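Local coordinates for ketosynthase (Streptomyces sp. MSC090213JE08, PDB 6KXD), which is a subunit of the ishigamide ketosynthase/chain length factor of a highly reducing type II polyketide synthase and belongs to a family generally assigned 3-oxoacyl-[acyl-carrier-protein] synthase activity, at residues 90-99 against 230-238; 113-124 against 196-207. All coordinates share one frame; numbering follows the deposited sequence.

Contact 1: 90-99 against 230-238; sequences LALVASDGLL and GEGCGLFLV
Leu98 sends its CG away from its own backbone N (chi1 -171°), which carries its two methyls onto the backbone from Leu235 to Leu237; Leu235 turns its CG opposite its carbonyl carbon (chi1 -64°), which brings its CD1 onto Ala94 and Ser95. This is helix-on-sheet packing in the N-terminal half of a thiolase fold. The axes of helix 90-99 and strand 232-238 approach to 7.5 Å and cross at -35°, with 466 Å² buried in all. Leu235 CD1 pushes against the helix backbone, 3.4 Å from Ser95 N, and also meets Ala94 CB. Leu98 replies from the helix side: its CD1 sits 3.7 Å from Leu237 N, its CD2 lies over the carbonyl of Phe236, and its branched end crosses the Leu237 side chain at about a right angle. Nearer the start of the strand the groups are smaller and the backbones draw together: Cys233 SG rests 3.6 Å from Ala94 CB and 3.8 Å from Ala91 CA. The contact is van der Waals throughout. At the N-terminal ends of both segments Leu90 reaches a carboxylate held elsewhere: Glu231 OE2 forms a salt bridge with Arg86, OE1 accepts from Phe208 N, and Leu90 CD1 meets that same OE1 at 4.0 Å.

Contact 2: 113-124 against 196-207; sequences LTGVVLGITMGS and RATKYLVGSAEE
Gly115 CA lies over one face of the Tyr200 ring, a CH-pi contact 3.6 Å from the centroid and 14° off the normal; the missing side chain lets the ring lie this close. Val117 CG1 reaches Tyr200 CE1 obliquely at 3.6 Å. Beneath these groups, adjacent parallel strands of the central sheet in the N-terminal half of the thiolase fold pair from Thr114 with Lys199 to Gly119 with Ser204. Their backbone bonds alternate direction: Leu201 N gives to Gly115 O (2.8 Å), while Val117 N gives to Leu201 O. Past the end of strand 114-119, Thr121 OG1 donates to Glu206 OE1, although 2.5 Å is suspiciously short, and Ala330 N also bonds that oxygen. Ser124 OG, trans to its backbone N (chi1 177°), gives to the syn side of Glu207 OE2 (2.7 Å) while capping Asn127 N. At the N-terminal end a water links Thr114 OG1, which also bonds Asp111 N, with Thr198 OG1 and Lys199 NZ; another, in the Tyr200 ring plane, joins Tyr200 OH to Val116 O. Outside this shell, strand 171-174 pairs with 114-119, strand 229-240 flanks 199-206, and helices 180-193 and 86-99 cover the Tyr200 and Leu201 faces.

In the fold
After strand 20-29 and several short elements, the chain forms helix 86-99 and, after a connecting loop, strand 114-119. It next passes through helices 125-137, 149-152 and 156-165, strand 171-174 and helix 180-193 before strand 199-206 returns beside 114-119, closing a loop of 71 residues at contact 2. After helix 210-219, strand 229-240 runs against helix 86-99, closing the larger loop of 130 residues at contact 1, so the smaller loop lies wholly within the larger and the two do not cross. Their centres are about 9 Å apart. The joint is strand to strand: Phe236 N probably bonds Val202 O at 2.7 Å. Together they tie one covering helix to three neighbouring strands.

Contact 1: 90-99 against 230-238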
ATOM      1  N   LEU B  90       4.666   7.754  15.822  1.00 36.57           N
ATOM      2  CA  LEU B  90       5.878   6.958  15.877  1.00 38.60           C
ATOM      3  C   LEU B  90       6.732   7.150  14.630  1.00 34.34           C
ATOM      4  O   LEU B  90       7.981   7.190  14.716  1.00 35.37           O
ATOM      5  CB  LEU B  90       5.489   5.495  15.984  1.00 37.40           C
ATOM      6  CG  LEU B  90       4.901   5.106  17.330  1.00 37.96           C
ATOM      7  CD1 LEU B  90       4.237   3.762  17.155  1.00 39.06           C
ATOM      8  CD2 LEU B  90       5.938   5.092  18.417  1.00 40.22           C
ATOM      9  N   ALA B  91       6.077   7.160  13.465  1.00 32.59           N
ATOM     10  CA  ALA B  91       6.731   7.350  12.192  1.00 34.95           C
ATOM     11  C   ALA B  91       7.422   8.705  12.190  1.00 36.99           C
ATOM     12  O   ALA B  91       8.566   8.832  11.699  1.00 34.35           O
ATOM     13  CB  ALA B  91       5.771   7.272  11.045  1.00 37.44           C
ATOM     14  N   LEU B  92       6.724   9.718  12.724  1.00 34.93           N
ATOM     15  CA  LEU B  92       7.293  11.103  12.640  1.00 36.39           C
ATOM     16  C   LEU B  92       8.533  11.200  13.519  1.00 36.07           C
ATOM     17  O   LEU B  92       9.524  11.783  13.075  1.00 36.58           O
ATOM     18  CB  LEU B  92       6.277  12.165  13.039  1.00 36.52           C
ATOM     19  CG  LEU B  92       5.095  12.310  12.085  1.00 34.50           C
ATOM     20  CD1 LEU B  92       4.156  13.430  12.522  1.00 36.08           C
ATOM     21  CD2 LEU B  92       5.540  12.523  10.667  1.00 33.71           C
ATOM     22  N   VAL B  93       8.443  10.643  14.718  1.00 35.41           N
ATOM     23  CA  VAL B  93       9.560  10.693  15.630  1.00 38.04           C
ATOM     24  C   VAL B  93      10.706   9.900  15.011  1.00 39.15           C
ATOM     25  O   VAL B  93      11.823  10.349  14.987  1.00 36.00           O
ATOM     26  CB  VAL B  93       9.216  10.192  17.033  1.00 35.57           C
ATOM     27  CG1 VAL B  93      10.489  10.145  17.889  1.00 40.66           C
ATOM     28  CG2 VAL B  93       8.178  11.081  17.689  1.00 40.18           C
ATOM     29  N   ALA B  94      10.384   8.784  14.371  1.00 35.05           N
ATOM     30  CA  ALA B  94      11.445   8.030  13.767  1.00 38.39           C
ATOM     31  C   ALA B  94      12.084   8.830  12.628  1.00 36.78           C
ATOM     32  O   ALA B  94      13.306   8.758  12.416  1.00 38.51           O
ATOM     33  CB  ALA B  94      10.945   6.692  13.291  1.00 38.18           C
ATOM     34  N   SER B  95      11.256   9.567  11.860  1.00 35.14           N
ATOM     35  CA  SER B  95      11.742  10.317  10.712  1.00 34.93           C
ATOM     36  C   SER B  95      12.747  11.369  11.169  1.00 33.00           C
ATOM     37  O   SER B  95      13.668  11.631  10.439  1.00 36.76           O
ATOM     38  CB  SER B  95      10.655  10.931   9.863  1.00 34.18           C
ATOM     39  OG  SER B  95       9.981  11.990  10.494  1.00 39.22           O
ATOM     40  N   ASP B  96      12.452  12.008  12.290  1.00 37.56           N
ATOM     41  CA  ASP B  96      13.331  13.010  12.871  1.00 36.68           C
ATOM     42  C   ASP B  96      14.682  12.397  13.250  1.00 38.31           C
ATOM     43  O   ASP B  96      15.723  12.999  12.973  1.00 38.11           O
ATOM     44  CB  ASP B  96      12.703  13.632  14.107  1.00 36.65           C
ATOM     45  CG  ASP B  96      11.677  14.702  13.781  1.00 40.23           C
ATOM     46  OD1 ASP B  96      11.320  14.836  12.592  1.00 41.73           O
ATOM     47  OD2 ASP B  96      11.220  15.350  14.740  1.00 44.32           O
ATOM     48  N   GLY B  97      14.657  11.206  13.854  1.00 36.39           N
ATOM     49  CA  GLY B  97      15.897  10.476  14.211  1.00 40.41           C
ATOM     50  C   GLY B  97      16.712  10.161  12.976  1.00 41.61           C
ATOM     51  O   GLY B  97      17.940  10.134  13.006  1.00 40.94           O
ATOM     52  N   LEU B  98      16.029   9.901  11.855  1.00 38.03           N
ATOM     53  CA  LEU B  98      16.696   9.528  10.659  1.00 38.56           C
ATOM     54  C   LEU B  98      17.318  10.745   9.977  1.00 40.33           C
ATOM     55  O   LEU B  98      18.448  10.681   9.590  1.00 38.20           O
ATOM     56  CB  LEU B  98      15.737   8.830   9.712  1.00 38.59           C
ATOM     57  CG  LEU B  98      16.401   8.214   8.496  1.00 37.52           C
ATOM     58  CD1 LEU B  98      17.292   7.068   8.949  1.00 41.16           C
ATOM     59  CD2 LEU B  98      15.345   7.763   7.505  1.00 40.07           C
ATOM     60  N   LEU B  99      16.548  11.824   9.831  1.00 37.61           N
ATOM     61  CA  LEU B  99      16.962  12.941   8.990  1.00 40.65           C
ATOM     62  C   LEU B  99      17.706  14.040   9.763  1.00 38.34           C
ATOM     63  O   LEU B  99      18.384  14.845   9.133  1.00 39.99           O
ATOM     64  CB  LEU B  99      15.732  13.531   8.317  1.00 36.20           C
ATOM     65  CG  LEU B  99      14.959  12.545   7.461  1.00 39.12           C
ATOM     66  CD1 LEU B  99      13.783  13.260   6.852  1.00 42.09           C
ATOM     67  CD2 LEU B  99      15.865  11.921   6.400  1.00 41.82           C
ATOM     68  N   GLY B 230       4.192  -5.657  20.696  1.00 38.64           N
ATOM     69  CA  GLY B 230       5.074  -4.511  20.747  1.00 40.13           C
ATOM     70  C   GLY B 230       4.662  -3.508  19.697  1.00 43.41           C
ATOM     71  O   GLY B 230       3.645  -3.647  18.986  1.00 45.98           O
ATOM     72  N   GLU B 231       5.442  -2.446  19.617  1.00 38.70           N
ATOM     73  CA  GLU B 231       5.101  -1.416  18.705  1.00 38.33           C
ATOM     74  C   GLU B 231       6.368  -0.651  18.352  1.00 35.29           C
ATOM     75  O   GLU B 231       7.381  -0.691  19.068  1.00 37.14           O
ATOM     76  CB  GLU B 231       4.070  -0.474  19.326  1.00 40.00           C
ATOM     77  CG  GLU B 231       4.599   0.219  20.556  1.00 42.47           C
ATOM     78  CD  GLU B 231       3.803   1.427  21.049  1.00 42.44           C
ATOM     79  OE1 GLU B 231       2.861   1.823  20.364  1.00 40.36           O
ATOM     80  OE2 GLU B 231       4.136   1.959  22.128  1.00 42.76           O
ATOM     81  N   GLY B 232       6.221   0.193  17.350  1.00 34.99           N
ATOM     82  CA  GLY B 232       7.135   1.191  17.112  1.00 35.91           C
ATOM     83  C   GLY B 232       7.344   1.399  15.632  1.00 37.19           C
ATOM     84  O   GLY B 232       6.519   1.034  14.795  1.00 36.87           O
ATOM     85  N   CYS B 233       8.489   1.980  15.299  1.00 36.44           N
ATOM     86  CA  CYS B 233       8.824   2.259  13.918  1.00 37.91           C
ATOM     87  C   CYS B 233      10.336   2.174  13.732  1.00 37.77           C
ATOM     88  O   CYS B 233      11.103   2.697  14.521  1.00 36.64           O
ATOM     89  CB  CYS B 233       8.360   3.654  13.503  1.00 34.94           C
ATOM     90  SG  CYS B 233       8.861   4.188  11.840  1.00 37.44           S
ATOM     91  N   GLY B 234      10.749   1.517  12.657  1.00 35.36           N
ATOM     92  CA  GLY B 234      12.106   1.526  12.205  1.00 37.00           C
ATOM     93  C   GLY B 234      12.165   2.094  10.824  1.00 35.01           C
ATOM     94  O   GLY B 234      11.275   1.774  10.000  1.00 35.55           O
ATOM     95  N   LEU B 235      13.165   2.960  10.564  1.00 34.14           N
ATOM     96  CA  LEU B 235      13.366   3.596   9.295  1.00 33.58           C
ATOM     97  C   LEU B 235      14.842   3.583   8.905  1.00 32.92           C
ATOM     98  O   LEU B 235      15.711   3.644   9.803  1.00 37.93           O
ATOM     99  CB  LEU B 235      12.971   5.072   9.337  1.00 38.51           C
ATOM    100  CG  LEU B 235      11.511   5.406   9.603  1.00 41.67           C
ATOM    101  CD1 LEU B 235      11.372   6.918   9.679  1.00 38.97           C
ATOM    102  CD2 LEU B 235      10.610   4.846   8.502  1.00 41.66           C
ATOM    103  N   PHE B 236      15.051   3.477   7.600  1.00 35.96           N
ATOM    104  CA  PHE B 236      16.345   3.436   6.957  1.00 36.12           C
ATOM    105  C   PHE B 236      16.443   4.511   5.903  1.00 38.90           C
ATOM    106  O   PHE B 236      15.473   4.786   5.174  1.00 36.33           O
ATOM    107  CB  PHE B 236      16.579   2.081   6.302  1.00 36.13           C
ATOM    108  CG  PHE B 236      16.296   1.016   7.295  1.00 35.69           C
ATOM    109  CD1 PHE B 236      17.210   0.766   8.322  1.00 36.98           C
ATOM    110  CD2 PHE B 236      15.088   0.355   7.269  1.00 36.45           C
ATOM    111  CE1 PHE B 236      16.929  -0.193   9.276  1.00 37.32           C
ATOM    112  CE2 PHE B 236      14.773  -0.549   8.268  1.00 39.08           C
ATOM    113  CZ  PHE B 236      15.701  -0.814   9.268  1.00 42.83           C
ATOM    114  N   LEU B 237      17.629   5.121   5.833  1.00 34.74           N
ATOM    115  CA  LEU B 237      17.928   5.957   4.725  1.00 38.72           C
ATOM    116  C   LEU B 237      18.672   5.078   3.718  1.00 36.44           C
ATOM    117  O   LEU B 237      19.728   4.497   4.059  1.00 39.63           O
ATOM    118  CB  LEU B 237      18.739   7.155   5.240  1.00 39.33           C
ATOM    119  CG  LEU B 237      18.820   8.330   4.258  1.00 43.96           C
ATOM    120  CD1 LEU B 237      19.491   7.930   2.986  1.00 45.83           C
ATOM    121  CD2 LEU B 237      17.434   8.856   3.944  1.00 45.99           C
ATOM    122  N   VAL B 238      18.114   4.893   2.530  1.00 35.24           N
ATOM    123  CA  VAL B 238      18.694   4.090   1.472  1.00 35.52           C
ATOM    124  C   VAL B 238      19.148   4.982   0.310  1.00 38.02           C
ATOM    125  O   VAL B 238      18.426   5.865  -0.131  1.00 37.17           O
ATOM    126  CB  VAL B 238      17.691   3.024   0.980  1.00 40.18           C
ATOM    127  CG1 VAL B 238      18.245   2.176  -0.142  1.00 43.63           C
ATOM    128  CG2 VAL B 238      17.240   2.158   2.158  1.00 42.62           C
TER

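Contact 2: 113-124 against 196-207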
ATOM      1  N   LEU B 113      13.699  14.131  -5.041  1.00 43.22           N
ATOM      2  CA  LEU B 113      13.991  12.770  -5.495  1.00 44.35           C
ATOM      3  C   LEU B 113      14.270  11.842  -4.301  1.00 39.88           C
ATOM      4  O   LEU B 113      14.812  10.730  -4.460  1.00 42.51           O
ATOM      5  CB  LEU B 113      15.177  12.806  -6.458  1.00 47.65           C
ATOM      6  CG  LEU B 113      14.869  13.387  -7.842  1.00 54.15           C
ATOM      7  CD1 LEU B 113      16.077  13.194  -8.759  1.00 59.92           C
ATOM      8  CD2 LEU B 113      13.605  12.758  -8.433  1.00 57.23           C
ATOM      9  N   THR B 114      13.898  12.316  -3.115  1.00 41.76           N
ATOM     10  CA  THR B 114      13.889  11.493  -1.932  1.00 39.45           C
ATOM     11  C   THR B 114      12.508  10.852  -1.802  1.00 38.06           C
ATOM     12  O   THR B 114      11.529  11.537  -1.633  1.00 37.23           O
ATOM     13  CB  THR B 114      14.168  12.233  -0.630  1.00 37.39           C
ATOM     14  OG1 THR B 114      15.434  12.897  -0.749  1.00 40.91           O
ATOM     15  CG2 THR B 114      14.224  11.293   0.550  1.00 34.96           C
ATOM     16  N   GLY B 115      12.491   9.535  -1.874  1.00 38.76           N
ATOM     17  CA  GLY B 115      11.257   8.783  -1.725  1.00 37.92           C
ATOM     18  C   GLY B 115      10.964   8.449  -0.273  1.00 34.71           C
ATOM     19  O   GLY B 115      11.877   8.405   0.628  1.00 35.53           O
ATOM     20  N   VAL B 116       9.688   8.124  -0.005  1.00 35.97           N
ATOM     21  CA  VAL B 116       9.282   7.629   1.273  1.00 33.46           C
ATOM     22  C   VAL B 116       8.450   6.387   1.017  1.00 34.18           C
ATOM     23  O   VAL B 116       7.516   6.489   0.211  1.00 34.93           O
ATOM     24  CB  VAL B 116       8.404   8.636   2.050  1.00 33.91           C
ATOM     25  CG1 VAL B 116       7.851   8.000   3.321  1.00 34.26           C
ATOM     26  CG2 VAL B 116       9.177   9.906   2.373  1.00 38.60           C
ATOM     27  N   VAL B 117       8.806   5.265   1.662  1.00 31.53           N
ATOM     28  CA  VAL B 117       7.888   4.112   1.639  1.00 32.91           C
ATOM     29  C   VAL B 117       7.834   3.496   3.038  1.00 34.64           C
ATOM     30  O   VAL B 117       8.867   3.160   3.618  1.00 35.96           O
ATOM     31  CB  VAL B 117       8.239   3.083   0.556  1.00 32.38           C
ATOM     32  CG1 VAL B 117       9.654   2.551   0.652  1.00 37.02           C
ATOM     33  CG2 VAL B 117       7.223   1.944   0.565  1.00 33.05           C
ATOM     34  N   LEU B 118       6.602   3.373   3.590  1.00 34.66           N
ATOM     35  CA  LEU B 118       6.364   2.863   4.886  1.00 31.33           C
ATOM     36  C   LEU B 118       5.503   1.600   4.795  1.00 32.91           C
ATOM     37  O   LEU B 118       4.507   1.615   4.110  1.00 34.06           O
ATOM     38  CB  LEU B 118       5.644   3.902   5.726  1.00 36.53           C
ATOM     39  CG  LEU B 118       5.543   3.591   7.216  1.00 43.77           C
ATOM     40  CD1 LEU B 118       6.904   3.597   7.914  1.00 44.98           C
ATOM     41  CD2 LEU B 118       4.614   4.584   7.913  1.00 47.78           C
ATOM     42  N   GLY B 119       5.933   0.535   5.462  1.00 31.90           N
ATOM     43  CA  GLY B 119       5.095  -0.672   5.608  1.00 34.52           C
ATOM     44  C   GLY B 119       4.237  -0.623   6.877  1.00 32.24           C
ATOM     45  O   GLY B 119       4.631  -0.146   7.969  1.00 33.72           O
ATOM     46  N   ILE B 120       3.023  -1.161   6.749  1.00 31.85           N
ATOM     47  CA  ILE B 120       2.045  -1.178   7.826  1.00 34.19           C
ATOM     48  C   ILE B 120       1.366  -2.546   7.787  1.00 35.81           C
ATOM     49  O   ILE B 120       1.615  -3.303   6.868  1.00 33.55           O
ATOM     50  CB  ILE B 120       0.994  -0.071   7.655  1.00 33.82           C
ATOM     51  CG1 ILE B 120       0.236  -0.210   6.334  1.00 36.34           C
ATOM     52  CG2 ILE B 120       1.648   1.290   7.812  1.00 34.95           C
ATOM     53  CD1 ILE B 120      -0.986   0.710   6.167  1.00 37.98           C
ATOM     54  N   THR B 121       0.533  -2.795   8.799  1.00 35.14           N
ATOM     55  CA  THR B 121      -0.379  -3.945   8.837  1.00 34.49           C
ATOM     56  C   THR B 121      -1.738  -3.462   8.337  1.00 33.65           C
ATOM     57  O   THR B 121      -2.246  -3.838   7.262  1.00 35.69           O
ATOM     58  CB  THR B 121      -0.443  -4.553  10.237  1.00 37.04           C
ATOM     59  OG1 THR B 121       0.838  -4.971  10.687  1.00 36.07           O
ATOM     60  CG2 THR B 121      -1.370  -5.744  10.297  1.00 40.16           C
ATOM     61  N   MET B 122      -2.314  -2.531   9.092  1.00 35.07           N
ATOM     62  CA  MET B 122      -3.595  -2.019   8.717  1.00 33.95           C
ATOM     63  C   MET B 122      -3.769  -0.636   9.310  1.00 35.96           C
ATOM     64  O   MET B 122      -4.867  -0.223   9.635  1.00 36.97           O
ATOM     65  CB  MET B 122      -4.685  -2.962   9.241  1.00 36.23           C
ATOM     66  CG  MET B 122      -6.024  -2.772   8.599  1.00 35.96           C
ATOM     67  SD  MET B 122      -5.957  -2.614   6.840  1.00 39.88           S
ATOM     68  CE  MET B 122      -7.674  -2.268   6.456  1.00 44.35           C
ATOM     69  N   GLY B 123      -2.680   0.131   9.340  1.00 39.32           N
ATOM     70  CA  GLY B 123      -2.763   1.514   9.809  1.00 34.55           C
ATOM     71  C   GLY B 123      -3.116   1.620  11.294  1.00 38.86           C
ATOM     72  O   GLY B 123      -2.779   0.775  12.141  1.00 39.91           O
ATOM     73  N   SER B 124      -3.767   2.739  11.651  1.00 38.19           N
ATOM     74  CA  SER B 124      -4.162   2.952  13.015  1.00 38.22           C
ATOM     75  C   SER B 124      -5.513   2.272  13.198  1.00 38.58           C
ATOM     76  O   SER B 124      -6.548   2.800  12.800  1.00 38.85           O
ATOM     77  CB  SER B 124      -4.291   4.396  13.391  1.00 35.65           C
ATOM     78  OG  SER B 124      -4.749   4.477  14.733  1.00 37.61           O
ATOM     79  N   ARG B 196      13.477   6.647 -10.001  1.00 44.85           N
ATOM     80  CA  ARG B 196      12.316   7.391  -9.517  1.00 46.33           C
ATOM     81  C   ARG B 196      12.652   8.148  -8.228  1.00 41.59           C
ATOM     82  O   ARG B 196      11.938   9.048  -7.807  1.00 42.87           O
ATOM     83  CB  ARG B 196      11.135   6.436  -9.313  1.00 47.72           C
ATOM     84  CG  ARG B 196       9.966   6.734 -10.226  1.00 52.60           C
ATOM     85  CD  ARG B 196       8.918   5.655 -10.203  1.00 43.12           C
ATOM     86  NE  ARG B 196       8.976   4.900 -11.422  1.00 41.47           N
ATOM     87  CZ  ARG B 196       8.641   5.382 -12.619  1.00 42.55           C
ATOM     88  NH1 ARG B 196       8.250   6.640 -12.740  1.00 45.24           N
ATOM     89  NH2 ARG B 196       8.668   4.581 -13.668  1.00 42.71           N
ATOM     90  N   ALA B 197      13.777   7.782  -7.618  1.00 42.99           N
ATOM     91  CA  ALA B 197      14.289   8.370  -6.403  1.00 41.45           C
ATOM     92  C   ALA B 197      15.790   8.099  -6.377  1.00 40.79           C
ATOM     93  O   ALA B 197      16.207   7.083  -6.871  1.00 41.57           O
ATOM     94  CB  ALA B 197      13.604   7.757  -5.188  1.00 38.63           C
ATOM     95  N   THR B 198      16.564   9.024  -5.805  1.00 38.57           N
ATOM     96  CA  THR B 198      18.004   8.846  -5.550  1.00 42.85           C
ATOM     97  C   THR B 198      18.230   8.393  -4.106  1.00 41.64           C
ATOM     98  O   THR B 198      19.247   7.831  -3.774  1.00 47.20           O
ATOM     99  CB  THR B 198      18.735  10.166  -5.832  1.00 42.52           C
ATOM    100  OG1 THR B 198      18.226  11.169  -4.939  1.00 46.45           O
ATOM    101  CG2 THR B 198      18.511  10.591  -7.271  1.00 48.37           C
ATOM    102  N   LYS B 199      17.312   8.760  -3.213  1.00 41.79           N
ATOM    103  CA  LYS B 199      17.391   8.371  -1.835  1.00 41.73           C
ATOM    104  C   LYS B 199      15.974   7.981  -1.382  1.00 40.90           C
ATOM    105  O   LYS B 199      14.980   8.437  -1.936  1.00 40.70           O
ATOM    106  CB  LYS B 199      17.821   9.500  -0.903  1.00 44.22           C
ATOM    107  CG  LYS B 199      19.212  10.068  -1.087  1.00 47.04           C
ATOM    108  CD  LYS B 199      19.585  10.956   0.086  1.00 51.04           C
ATOM    109  CE  LYS B 199      20.434  12.139  -0.323  1.00 60.69           C
ATOM    110  NZ  LYS B 199      19.674  13.011  -1.262  1.00 63.85           N
ATOM    111  N   TYR B 200      15.908   7.145  -0.359  1.00 39.61           N
ATOM    112  CA  TYR B 200      14.644   6.654   0.142  1.00 38.37           C
ATOM    113  C   TYR B 200      14.697   6.558   1.640  1.00 34.72           C
ATOM    114  O   TYR B 200      15.687   6.093   2.206  1.00 41.17           O
ATOM    115  CB  TYR B 200      14.293   5.260  -0.378  1.00 39.06           C
ATOM    116  CG  TYR B 200      13.077   5.240  -1.246  1.00 34.37           C
ATOM    117  CD1 TYR B 200      11.782   5.289  -0.707  1.00 37.55           C
ATOM    118  CD2 TYR B 200      13.213   5.194  -2.613  1.00 35.58           C
ATOM    119  CE1 TYR B 200      10.670   5.284  -1.537  1.00 36.51           C
ATOM    120  CE2 TYR B 200      12.113   5.178  -3.452  1.00 39.55           C
ATOM    121  CZ  TYR B 200      10.838   5.210  -2.911  1.00 40.96           C
ATOM    122  OH  TYR B 200       9.817   5.224  -3.804  1.00 37.95           O
ATOM    123  N   LEU B 201      13.611   7.010   2.267  1.00 34.23           N
ATOM    124  CA  LEU B 201      13.281   6.721   3.638  1.00 33.49           C
ATOM    125  C   LEU B 201      12.393   5.495   3.586  1.00 37.00           C
ATOM    126  O   LEU B 201      11.385   5.543   2.932  1.00 33.97           O
ATOM    127  CB  LEU B 201      12.460   7.836   4.259  1.00 37.58           C
ATOM    128  CG  LEU B 201      13.147   9.044   4.847  1.00 46.85           C
ATOM    129  CD1 LEU B 201      13.423  10.033   3.763  1.00 52.79           C
ATOM    130  CD2 LEU B 201      12.246   9.671   5.911  1.00 44.27           C
ATOM    131  N   VAL B 202      12.848   4.395   4.171  1.00 36.23           N
ATOM    132  CA  VAL B 202      12.170   3.120   4.011  1.00 37.48           C
ATOM    133  C   VAL B 202      11.959   2.611   5.417  1.00 34.80           C
ATOM    134  O   VAL B 202      12.926   2.551   6.221  1.00 35.39           O
ATOM    135  CB  VAL B 202      13.020   2.063   3.293  1.00 39.34           C
ATOM    136  CG1 VAL B 202      12.261   0.735   3.134  1.00 38.23           C
ATOM    137  CG2 VAL B 202      13.523   2.554   1.964  1.00 44.20           C
ATOM    138  N   GLY B 203      10.770   2.080   5.693  1.00 33.48           N
ATOM    139  CA  GLY B 203      10.687   1.449   6.976  1.00 33.26           C
ATOM    140  C   GLY B 203       9.304   0.952   7.212  1.00 32.34           C
ATOM    141  O   GLY B 203       8.546   0.808   6.243  1.00 33.74           O
ATOM    142  N   SER B 204       9.003   0.684   8.473  1.00 34.39           N
ATOM    143  CA  SER B 204       7.692   0.163   8.733  1.00 35.52           C
ATOM    144  C   SER B 204       7.339   0.496  10.163  1.00 34.23           C
ATOM    145  O   SER B 204       8.241   0.811  10.970  1.00 35.94           O
ATOM    146  CB  SER B 204       7.694  -1.307   8.369  1.00 34.24           C
ATOM    147  OG  SER B 204       8.561  -2.057   9.213  1.00 36.64           O
ATOM    148  N   ALA B 205       6.034   0.397  10.519  1.00 34.07           N
ATOM    149  CA  ALA B 205       5.604   0.915  11.800  1.00 34.59           C
ATOM    150  C   ALA B 205       4.343   0.204  12.258  1.00 34.26           C
ATOM    151  O   ALA B 205       3.502  -0.084  11.428  1.00 34.67           O
ATOM    152  CB  ALA B 205       5.350   2.390  11.716  1.00 36.87           C
ATOM    153  N   GLU B 206       4.221   0.057  13.577  1.00 36.03           N
ATOM    154  CA  GLU B 206       3.026  -0.501  14.146  1.00 38.05           C
ATOM    155  C   GLU B 206       2.767   0.174  15.478  1.00 35.75           C
ATOM    156  O   GLU B 206       3.657   0.289  16.282  1.00 37.83           O
ATOM    157  CB  GLU B 206       3.260  -1.988  14.399  1.00 37.17           C
ATOM    158  CG  GLU B 206       2.018  -2.776  14.797  1.00 38.80           C
ATOM    159  CD  GLU B 206       1.089  -3.192  13.664  1.00 44.68           C
ATOM    160  OE1 GLU B 206       1.580  -3.617  12.591  1.00 38.01           O
ATOM    161  OE2 GLU B 206      -0.140  -3.015  13.824  1.00 53.40           O
ATOM    162  N   GLU B 207       1.560   0.683  15.674  1.00 37.97           N
ATOM    163  CA  GLU B 207       1.231   1.262  16.944  1.00 38.76           C
ATOM    164  C   GLU B 207       0.643   0.169  17.844  1.00 38.42           C
ATOM    165  O   GLU B 207       0.033  -0.779  17.382  1.00 37.60           O
ATOM    166  CB  GLU B 207       0.228   2.403  16.799  1.00 38.09           C
ATOM    167  CG  GLU B 207      -1.161   1.901  16.450  1.00 39.89           C
ATOM    168  CD  GLU B 207      -2.238   2.950  16.249  1.00 38.58           C
ATOM    169  OE1 GLU B 207      -1.903   4.172  16.234  1.00 40.35           O
ATOM    170  OE2 GLU B 207      -3.380   2.543  16.027  1.00 42.78           O
TER
HETATM  171  O   HOH W   1      17.190  12.515  -2.910  1.00 41.97           O
HETATM  172  O   HOH W   2       7.556   5.886  -2.508  1.00 37.66           O
HETATM  173  O   HOH W   3       0.894  -0.848  10.995  1.00 37.50           O
HETATM  174  O   HOH W   4      -2.134  -1.927  11.844  1.00 40.54           O
HETATM  175  O   HOH W   5      -0.439   0.201  13.444  1.00 40.95           O